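Local coordinates for protein putative ABC transporter (Thermobispora bispora, PDB 4PE6) that probably binds a carbohydrate or related solute for uptake by an ABC transporter, and holds trihydroxybutanoic acid in this crystal, at residues D215-A220 with N238-S243; S243-N248 with S254-S259; D297-V302 with E307-P312. All blocks are in the same frame, centred on the assembly; numbering follows the deposited sequence.

Interaction 1: D215-A220 with N238-S243; sequences DGYGVA and NGRALS
Tyr217, in the first turn of helix 216-226, lays its ring against Arg240 and its CB against Ala241, both in the first turn of helix 239-247. The second helix begins at Asn238, whose short amide side chain suits the N-cap position: OD1 folds back to accept the hydrogen bond of Ala241 N at 2.9 Å, with an N-H...O angle of 159°. This satisfies a first-turn amide that has no earlier helical carbonyl to use. Gly239 follows, and its backbone is hydrogen-bonded to Glu307 in the loop beyond helix 293-302.

Arg240 carries most of the contact. Its CG stands anti to the backbone N (chi1 177°), and the chain runs across the Tyr217 ring at about a right angle. CD sits over one ring face, 3.8 Å from the ring centroid, in a CH-pi contact displaced toward the rim. CG rides along the same ring, 3.8 Å from Tyr217 CE1. The chain bends about the CG-CD bond, carrying the guanidinium away to a salt bridge between NH1 and Asp306.

Ala241 is small enough to let the helices come close: its CA and that of Tyr217 are 5.6 Å apart, and Ala241 CB meets Tyr217 CB at 4.3 Å. Ser243 turns its hydroxyl back on its own helix, where OG donates to Gly239 O at 2.6 Å. That carbonyl also receives Ser243 N, from the opposite face of its plane.

Tyr217 N is bonded to Glu236. With no hydrogen bond between them, these two segments meet through apolar and CH-pi contact, to which Tyr244 of the second helix adds its ring, edge-to-face with Tyr217. The methylenes of arginine serve as apolar surface while its charge is spent on an aspartate elsewhere.

Interaction 2: S243-N248 with S254-S259; sequences SYWKDN and SVAVMS. With LTH ((2R,3S)-2,3,4-trihydroxybutanoic acid), chain C.
Trp245 brings the six-membered part of its indole against Ser254 and Ala256. CZ3 meets the methyl of Ala256 at 3.5 Å, while CZ2 lies 3.7 Å from Ser254 O. Both neighbours approach the ring obliquely. With CG anti to the backbone N (chi1 -166°), the indole projects from the helix across to the residues that lead into strand 255-258. The nearest CA there is that of Ser254, and Ser254 CA is 8.3 Å from Trp245 CA. The long reach of an indole suits this gap, and an alanine methyl is small enough to receive it.

In the next shell, the ring of Phe235 meets the indole and Arg296 makes a cation-pi contact with it. Ser254 suits its place because its hydroxyl bonds to Asn252 OD1 and Val233 N, while Val255 pairs through its backbone with strand 232-235.

The strand's far end reaches the ligand. Ser259 OG, between its backbone N and carbonyl carbon (chi1 59°), donates a 2.6 Å hydrogen bond to O4 of the trihydroxybutanoic acid, and CE of Met258, present as selenomethionine, lies 3.6 Å from the ligand's O1.

Strand 232-235, helix 239-247 and strand 255-258 form a beta-alpha-beta crossover, the repeating unit of the periplasmic binding protein fold, with ligand residues at the strand's C-terminal end.

Interaction 3: D297-V302 with E307-P312; sequences DTWASV and EYAAWP
One face of the Trp299 indole is covered by Ala309, whose CB stands 3.5 Å from the centroid of the six-membered ring and only 8° off its normal, a well-centred CH-pi contact. Near the ring's plane, at its edge, lie Ala310 O, 3.5 Å from Trp299 CH2, and CZ3 of Trp311, 3.7 Å from Trp299 CZ2. The two indoles are neither stacked nor edge-to-face: their planes meet at 56°.

Trp299 gets there with CG beside its backbone N (chi1 -82°), which turns the indole off helix 293-302 toward the loop. The methyl of Ala309 is compact enough to let the loop lie close over it. NE1 of Trp311 is hydrogen-bonded to Ile288 O. The long chain of Glu307 extends its carboxylate to the neighbourhood of Val302, where OE1 bonds to Lys304 N and OE2 makes a salt bridge with Lys39 of helix 31-49.

Val289 of strand 283-290 also touches Trp299, Ala309 and Trp311. The arrangement is a helix followed by an irregular segment that returns over its tryptophan, and the Lys39 link to the other lobe is consistent with a place near the hinge of a periplasmic binding protein.

Overall arrangement
Followed from the N terminus, the three contacts close loops in series; none crosses another. Interaction 1 closes a loop containing strand 232-235, bringing together helices 216-226 and 239-247. At Ser243, shared by both, interaction 2 begins, and it closes the short turn between helix 239-247 and strand 255-258. The two touch directly, through Tyr217 with Tyr244 and Leu242 with Ala256. Interaction 3 comes after helix 263-275 and strand 283-290, closing the turn from helix 293-302 into the following loop. The loop returns to the earlier contacts, Tyr308 packing on Met258, while Trp299 of the helix meets Leu242, so helix 239-247 connects all three.

Interaction 1: D215-A220 with N238-S243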
loop_
_atom_site.group_PDB
_atom_site.type_symbol
_atom_site.label_atom_id
_atom_site.label_comp_id
_atom_site.label_asym_id
_atom_site.label_seq_id
_atom_site.Cartn_x
_atom_site.Cartn_y
_atom_site.Cartn_z
ATOM N N ASP A 215 -7.135 -5.692 6.050
ATOM C CA ASP A 215 -6.923 -6.833 6.930
ATOM C C ASP A 215 -8.221 -7.516 7.327
ATOM O O ASP A 215 -8.216 -8.400 8.195
ATOM C CB ASP A 215 -6.215 -6.339 8.189
ATOM C CG ASP A 215 -6.891 -5.118 8.779
ATOM O OD1 ASP A 215 -8.122 -4.994 8.582
ATOM O OD2 ASP A 215 -6.204 -4.273 9.421
ATOM N N GLY A 216 -9.319 -7.114 6.692
ATOM C CA GLY A 216 -10.659 -7.558 7.086
ATOM C C GLY A 216 -10.895 -9.065 7.052
ATOM O O GLY A 216 -11.726 -9.574 7.798
ATOM N N TYR A 217 -10.183 -9.792 6.197
ATOM C CA TYR A 217 -10.381 -11.263 6.127
ATOM C C TYR A 217 -9.856 -11.879 7.415
ATOM O O TYR A 217 -10.505 -12.723 7.996
ATOM C CB TYR A 217 -9.684 -11.883 4.907
ATOM C CG TYR A 217 -9.860 -13.386 4.781
ATOM C CD1 TYR A 217 -10.966 -13.929 4.144
ATOM C CD2 TYR A 217 -8.916 -14.262 5.323
ATOM C CE1 TYR A 217 -11.121 -15.314 4.034
ATOM C CE2 TYR A 217 -9.070 -15.629 5.230
ATOM C CZ TYR A 217 -10.169 -16.143 4.580
ATOM O OH TYR A 217 -10.299 -17.498 4.484
ATOM N N GLY A 218 -8.689 -11.432 7.862
ATOM C CA GLY A 218 -8.097 -11.886 9.124
ATOM C C GLY A 218 -8.904 -11.474 10.336
ATOM O O GLY A 218 -9.073 -12.240 11.280
ATOM N N VAL A 219 -9.414 -10.255 10.311
ATOM C CA VAL A 219 -10.289 -9.783 11.369
ATOM C C VAL A 219 -11.543 -10.687 11.446
ATOM O O VAL A 219 -11.934 -11.190 12.521
ATOM C CB VAL A 219 -10.608 -8.282 11.134
ATOM C CG1 VAL A 219 -11.725 -7.789 12.048
ATOM C CG2 VAL A 219 -9.341 -7.460 11.339
ATOM N N ALA A 220 -12.119 -10.983 10.291
ATOM C CA ALA A 220 -13.284 -11.851 10.236
ATOM C C ALA A 220 -13.002 -13.235 10.873
ATOM O O ALA A 220 -13.800 -13.715 11.664
ATOM C CB ALA A 220 -13.766 -11.985 8.797
ATOM N N ASN A 238 -7.589 -8.388 -2.257
ATOM C CA ASN A 238 -7.052 -9.561 -2.916
ATOM C C ASN A 238 -8.181 -10.518 -3.312
ATOM O O ASN A 238 -9.340 -10.297 -2.964
ATOM C CB ASN A 238 -5.940 -10.241 -2.081
ATOM C CG ASN A 238 -6.432 -10.925 -0.815
ATOM O OD1 ASN A 238 -7.625 -11.005 -0.526
ATOM N ND2 ASN A 238 -5.485 -11.437 -0.043
ATOM N N GLY A 239 -7.835 -11.552 -4.065
ATOM C CA GLY A 239 -8.830 -12.520 -4.541
ATOM C C GLY A 239 -9.596 -13.214 -3.429
ATOM O O GLY A 239 -10.798 -13.426 -3.539
ATOM N N ARG A 240 -8.900 -13.579 -2.360
ATOM C CA ARG A 240 -9.509 -14.338 -1.269
ATOM C C ARG A 240 -10.550 -13.510 -0.497
ATOM O O ARG A 240 -11.626 -14.017 -0.144
ATOM C CB ARG A 240 -8.423 -14.829 -0.308
ATOM C CG ARG A 240 -8.955 -15.574 0.918
ATOM C CD ARG A 240 -7.822 -16.023 1.824
ATOM N NE ARG A 240 -6.924 -16.943 1.123
ATOM C CZ ARG A 240 -5.720 -16.641 0.648
ATOM N NH1 ARG A 240 -5.192 -15.413 0.788
ATOM N NH2 ARG A 240 -5.028 -17.582 0.021
ATOM N N ALA A 241 -10.238 -12.244 -0.234
ATOM C CA ALA A 241 -11.151 -11.394 0.544
ATOM C C ALA A 241 -12.398 -11.033 -0.268
ATOM O O ALA A 241 -13.527 -11.063 0.244
ATOM C CB ALA A 241 -10.452 -10.137 1.012
ATOM N N LEU A 242 -12.184 -10.688 -1.535
ATOM C CA LEU A 242 -13.301 -10.403 -2.446
ATOM C C LEU A 242 -14.270 -11.580 -2.575
ATOM O O LEU A 242 -15.488 -11.394 -2.514
ATOM C CB LEU A 242 -12.780 -9.980 -3.815
ATOM C CG LEU A 242 -12.561 -8.475 -4.026
ATOM C CD1 LEU A 242 -12.190 -7.701 -2.773
ATOM C CD2 LEU A 242 -11.492 -8.275 -5.095
ATOM N N SER A 243 -13.721 -12.782 -2.714
ATOM C CA SER A 243 -14.524 -14.002 -2.769
ATOM C C SER A 243 -15.280 -14.269 -1.464
ATOM O O SER A 243 -16.430 -14.724 -1.490
ATOM C CB SER A 243 -13.646 -15.215 -3.101
ATOM O OG SER A 243 -12.826 -14.976 -4.240
#

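Interaction 2: S243-N248 with S254-S259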
loop_
_atom_site.group_PDB
_atom_site.type_symbol
_atom_site.label_atom_id
_atom_site.label_comp_id
_atom_site.label_asym_id
_atom_site.label_seq_id
_atom_site.Cartn_x
_atom_site.Cartn_y
_atom_site.Cartn_z
ATOM N N SER A 243 -13.721 -12.782 -2.714
ATOM C CA SER A 243 -14.524 -14.002 -2.769
ATOM C C SER A 243 -15.280 -14.269 -1.464
ATOM O O SER A 243 -16.430 -14.724 -1.490
ATOM C CB SER A 243 -13.646 -15.215 -3.101
ATOM O OG SER A 243 -12.826 -14.976 -4.240
ATOM N N TYR A 244 -14.626 -14.026 -0.330
ATOM C CA TYR A 244 -15.253 -14.214 0.975
ATOM C C TYR A 244 -16.409 -13.228 1.145
ATOM O O TYR A 244 -17.491 -13.591 1.627
ATOM C CB TYR A 244 -14.214 -14.044 2.091
ATOM C CG TYR A 244 -14.787 -14.059 3.488
ATOM C CD1 TYR A 244 -15.026 -15.264 4.158
ATOM C CD2 TYR A 244 -15.101 -12.867 4.141
ATOM C CE1 TYR A 244 -15.550 -15.271 5.441
ATOM C CE2 TYR A 244 -15.628 -12.869 5.416
ATOM C CZ TYR A 244 -15.851 -14.066 6.060
ATOM O OH TYR A 244 -16.375 -14.052 7.322
ATOM N N TRP A 245 -16.165 -11.985 0.732
ATOM C CA TRP A 245 -17.173 -10.930 0.700
ATOM C C TRP A 245 -18.424 -11.393 -0.090
ATOM O O TRP A 245 -19.560 -11.216 0.361
ATOM C CB TRP A 245 -16.536 -9.673 0.088
ATOM C CG TRP A 245 -17.274 -8.378 0.236
ATOM C CD1 TRP A 245 -18.421 -8.153 0.935
ATOM C CD2 TRP A 245 -16.894 -7.116 -0.327
ATOM N NE1 TRP A 245 -18.790 -6.834 0.826
ATOM C CE2 TRP A 245 -17.866 -6.174 0.061
ATOM C CE3 TRP A 245 -15.820 -6.688 -1.126
ATOM C CZ2 TRP A 245 -17.809 -4.835 -0.332
ATOM C CZ3 TRP A 245 -15.767 -5.363 -1.521
ATOM C CH2 TRP A 245 -16.755 -4.447 -1.121
ATOM N N LYS A 246 -18.205 -11.998 -1.252
ATOM C CA LYS A 246 -19.312 -12.482 -2.084
ATOM C C LYS A 246 -19.941 -13.759 -1.518
ATOM O O LYS A 246 -21.145 -13.801 -1.263
ATOM C CB LYS A 246 -18.842 -12.709 -3.528
ATOM C CG LYS A 246 -19.920 -13.193 -4.492
ATOM C CD LYS A 246 -21.170 -12.316 -4.439
ATOM C CE LYS A 246 -22.196 -12.717 -5.495
ATOM N NZ LYS A 246 -21.691 -12.502 -6.883
ATOM N N ASP A 247 -19.116 -14.776 -1.290
ATOM C CA ASP A 247 -19.605 -16.106 -0.918
ATOM C C ASP A 247 -20.431 -16.094 0.371
ATOM O O ASP A 247 -21.342 -16.894 0.518
ATOM C CB ASP A 247 -18.446 -17.108 -0.804
ATOM C CG ASP A 247 -17.684 -17.282 -2.117
ATOM O OD1 ASP A 247 -18.086 -16.675 -3.136
ATOM O OD2 ASP A 247 -16.668 -18.008 -2.119
ATOM N N ASN A 248 -20.127 -15.184 1.293
ATOM C CA ASN A 248 -20.990 -14.994 2.469
ATOM C C ASN A 248 -21.979 -13.832 2.313
ATOM O O ASN A 248 -22.704 -13.492 3.253
ATOM C CB ASN A 248 -20.145 -14.852 3.738
ATOM C CG ASN A 248 -19.581 -16.184 4.202
ATOM O OD1 ASN A 248 -20.136 -16.830 5.101
ATOM N ND2 ASN A 248 -18.497 -16.621 3.571
ATOM N N SER A 254 -19.064 -3.409 5.127
ATOM C CA SER A 254 -17.676 -3.743 4.824
ATOM C C SER A 254 -17.237 -3.042 3.557
ATOM O O SER A 254 -18.057 -2.770 2.693
ATOM C CB SER A 254 -17.471 -5.257 4.741
ATOM O OG SER A 254 -17.567 -5.823 6.042
ATOM N N VAL A 255 -15.950 -2.693 3.481
ATOM C CA VAL A 255 -15.371 -2.018 2.302
ATOM C C VAL A 255 -14.085 -2.706 1.859
ATOM O O VAL A 255 -13.526 -3.533 2.587
ATOM C CB VAL A 255 -15.098 -0.532 2.565
ATOM C CG1 VAL A 255 -16.404 0.186 2.825
ATOM C CG2 VAL A 255 -14.110 -0.360 3.724
ATOM N N ALA A 256 -13.646 -2.396 0.648
ATOM C CA ALA A 256 -12.380 -2.894 0.122
ATOM C C ALA A 256 -11.662 -1.789 -0.616
ATOM O O ALA A 256 -12.005 -1.459 -1.769
ATOM C CB ALA A 256 -12.618 -4.075 -0.812
ATOM N N VAL A 257 -10.672 -1.208 0.047
ATOM C CA VAL A 257 -9.864 -0.118 -0.522
ATOM C C VAL A 257 -8.417 -0.213 -0.007
ATOM O O VAL A 257 -8.180 -0.508 1.164
ATOM C CB VAL A 257 -10.492 1.266 -0.206
ATOM C CG1 VAL A 257 -10.712 1.445 1.297
ATOM C CG2 VAL A 257 -9.641 2.394 -0.774
HETATM N N MSE A 258 -7.443 -0.017 -0.889
HETATM C CA MSE A 258 -6.031 0.031 -0.509
HETATM C C MSE A 258 -5.316 0.870 -1.528
HETATM O O MSE A 258 -5.853 1.182 -2.601
HETATM C CB MSE A 258 -5.348 -1.359 -0.502
HETATM C CG MSE A 258 -5.979 -2.321 0.474
HETATM SE SE MSE A 258 -4.858 -3.910 0.797
HETATM C CE MSE A 258 -3.568 -3.095 2.067
ATOM N N SER A 259 -4.102 1.265 -1.186
ATOM C CA SER A 259 -3.140 1.771 -2.149
ATOM C C SER A 259 -2.838 0.741 -3.233
ATOM O O SER A 259 -3.183 -0.460 -3.098
ATOM C CB SER A 259 -1.850 2.166 -1.433
ATOM O OG SER A 259 -1.297 1.038 -0.754
HETATM O O1 LTH C . -0.138 -2.168 2.839
HETATM C C1 LTH C . 1.083 -1.774 2.752
HETATM O O LTH C . 2.092 -2.434 3.079
HETATM C C2 LTH C . 1.361 -0.398 2.100
HETATM O O2 LTH C . 2.776 -0.084 2.129
HETATM C C3 LTH C . 0.632 0.723 2.811
HETATM O O3 LTH C . 1.032 0.767 4.180
HETATM C C4 LTH C . 1.010 2.063 2.149
HETATM O O4 LTH C . 0.485 2.004 0.797
#

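Interaction 3: D297-V302 with E307-P312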
loop_
_atom_site.group_PDB
_atom_site.type_symbol
_atom_site.label_atom_id
_atom_site.label_comp_id
_atom_site.label_asym_id
_atom_site.label_seq_id
_atom_site.Cartn_x
_atom_site.Cartn_y
_atom_site.Cartn_z
ATOM N N ASP A 297 -16.798 -8.147 -8.591
ATOM C CA ASP A 297 -16.772 -9.351 -9.415
ATOM C C ASP A 297 -15.742 -9.219 -10.537
ATOM O O ASP A 297 -15.023 -10.173 -10.840
ATOM C CB ASP A 297 -18.166 -9.658 -9.971
ATOM C CG ASP A 297 -19.206 -9.860 -8.871
ATOM O OD1 ASP A 297 -18.855 -10.296 -7.752
ATOM O OD2 ASP A 297 -20.391 -9.584 -9.130
ATOM N N THR A 298 -15.656 -8.035 -11.134
ATOM C CA THR A 298 -14.661 -7.782 -12.175
ATOM C C THR A 298 -13.258 -8.099 -11.623
ATOM O O THR A 298 -12.508 -8.868 -12.214
ATOM C CB THR A 298 -14.709 -6.330 -12.729
ATOM O OG1 THR A 298 -14.028 -5.441 -11.831
ATOM C CG2 THR A 298 -16.137 -5.835 -12.927
ATOM N N TRP A 299 -12.903 -7.520 -10.474
ATOM C CA TRP A 299 -11.612 -7.834 -9.863
ATOM C C TRP A 299 -11.494 -9.317 -9.499
ATOM O O TRP A 299 -10.488 -9.951 -9.804
ATOM C CB TRP A 299 -11.360 -6.977 -8.624
ATOM C CG TRP A 299 -10.840 -5.615 -8.937
ATOM C CD1 TRP A 299 -11.491 -4.425 -8.771
ATOM C CD2 TRP A 299 -9.544 -5.297 -9.461
ATOM N NE1 TRP A 299 -10.664 -3.378 -9.145
ATOM C CE2 TRP A 299 -9.471 -3.891 -9.581
ATOM C CE3 TRP A 299 -8.437 -6.064 -9.830
ATOM C CZ2 TRP A 299 -8.332 -3.239 -10.058
ATOM C CZ3 TRP A 299 -7.309 -5.422 -10.317
ATOM C CH2 TRP A 299 -7.263 -4.020 -10.421
ATOM N N ALA A 300 -12.528 -9.857 -8.866
ATOM C CA ALA A 300 -12.518 -11.261 -8.437
ATOM C C ALA A 300 -12.333 -12.231 -9.604
ATOM O O ALA A 300 -11.787 -13.308 -9.426
ATOM C CB ALA A 300 -13.788 -11.598 -7.675
ATOM N N SER A 301 -12.755 -11.834 -10.800
ATOM C CA SER A 301 -12.594 -12.673 -11.978
ATOM C C SER A 301 -11.142 -12.813 -12.378
ATOM O O SER A 301 -10.763 -13.823 -12.961
ATOM C CB SER A 301 -13.372 -12.095 -13.152
ATOM O OG SER A 301 -14.751 -12.116 -12.860
ATOM N N VAL A 302 -10.329 -11.796 -12.089
ATOM C CA VAL A 302 -8.943 -11.796 -12.553
ATOM C C VAL A 302 -7.922 -12.158 -11.483
ATOM O O VAL A 302 -6.899 -12.742 -11.804
ATOM C CB VAL A 302 -8.534 -10.455 -13.215
ATOM C CG1 VAL A 302 -9.292 -10.265 -14.519
ATOM C CG2 VAL A 302 -8.749 -9.266 -12.287
ATOM N N GLU A 307 -3.424 -12.565 -4.729
ATOM C CA GLU A 307 -3.015 -11.447 -5.570
ATOM C C GLU A 307 -3.860 -10.234 -5.227
ATOM O O GLU A 307 -5.078 -10.299 -5.261
ATOM C CB GLU A 307 -3.184 -11.766 -7.046
ATOM C CG GLU A 307 -2.767 -10.645 -7.990
ATOM C CD GLU A 307 -3.112 -10.937 -9.446
ATOM O OE1 GLU A 307 -3.754 -11.980 -9.704
ATOM O OE2 GLU A 307 -2.753 -10.124 -10.323
ATOM N N TYR A 308 -3.190 -9.136 -4.892
ATOM C CA TYR A 308 -3.855 -7.884 -4.584
ATOM C C TYR A 308 -4.120 -7.102 -5.876
ATOM O O TYR A 308 -3.320 -7.125 -6.821
ATOM C CB TYR A 308 -2.995 -7.049 -3.608
ATOM C CG TYR A 308 -3.025 -7.569 -2.193
ATOM C CD1 TYR A 308 -2.494 -8.820 -1.877
ATOM C CD2 TYR A 308 -3.622 -6.832 -1.172
ATOM C CE1 TYR A 308 -2.518 -9.298 -0.583
ATOM C CE2 TYR A 308 -3.651 -7.304 0.129
ATOM C CZ TYR A 308 -3.096 -8.539 0.419
ATOM O OH TYR A 308 -3.109 -9.026 1.691
ATOM N N ALA A 309 -5.242 -6.399 -5.908
ATOM C CA ALA A 309 -5.595 -5.554 -7.035
ATOM C C ALA A 309 -4.520 -4.487 -7.207
ATOM O O ALA A 309 -4.048 -3.883 -6.215
ATOM C CB ALA A 309 -6.959 -4.909 -6.821
ATOM N N ALA A 310 -4.142 -4.272 -8.459
ATOM C CA ALA A 310 -3.023 -3.412 -8.840
ATOM C C ALA A 310 -3.295 -2.799 -10.205
ATOM O O ALA A 310 -3.872 -3.459 -11.053
ATOM C CB ALA A 310 -1.740 -4.232 -8.869
ATOM N N TRP A 311 -2.919 -1.535 -10.427
ATOM C CA TRP A 311 -3.159 -0.939 -11.735
ATOM C C TRP A 311 -2.057 -1.397 -12.712
ATOM O O TRP A 311 -0.877 -1.456 -12.342
ATOM C CB TRP A 311 -3.231 0.587 -11.654
ATOM C CG TRP A 311 -4.328 1.126 -10.794
ATOM C CD1 TRP A 311 -4.186 1.981 -9.736
ATOM C CD2 TRP A 311 -5.727 0.879 -10.920
ATOM N NE1 TRP A 311 -5.421 2.296 -9.204
ATOM C CE2 TRP A 311 -6.380 1.620 -9.904
ATOM C CE3 TRP A 311 -6.503 0.104 -11.796
ATOM C CZ2 TRP A 311 -7.762 1.592 -9.728
ATOM C CZ3 TRP A 311 -7.874 0.092 -11.625
ATOM C CH2 TRP A 311 -8.490 0.833 -10.598
ATOM N N PRO A 312 -2.434 -1.772 -13.942
ATOM C CA PRO A 312 -1.425 -2.249 -14.888
ATOM C C PRO A 312 -0.714 -1.100 -15.609
ATOM O O PRO A 312 -1.070 -0.742 -16.741
ATOM C CB PRO A 312 -2.250 -3.113 -15.862
ATOM C CG PRO A 312 -3.590 -2.446 -15.877
ATOM C CD PRO A 312 -3.802 -1.885 -14.492
#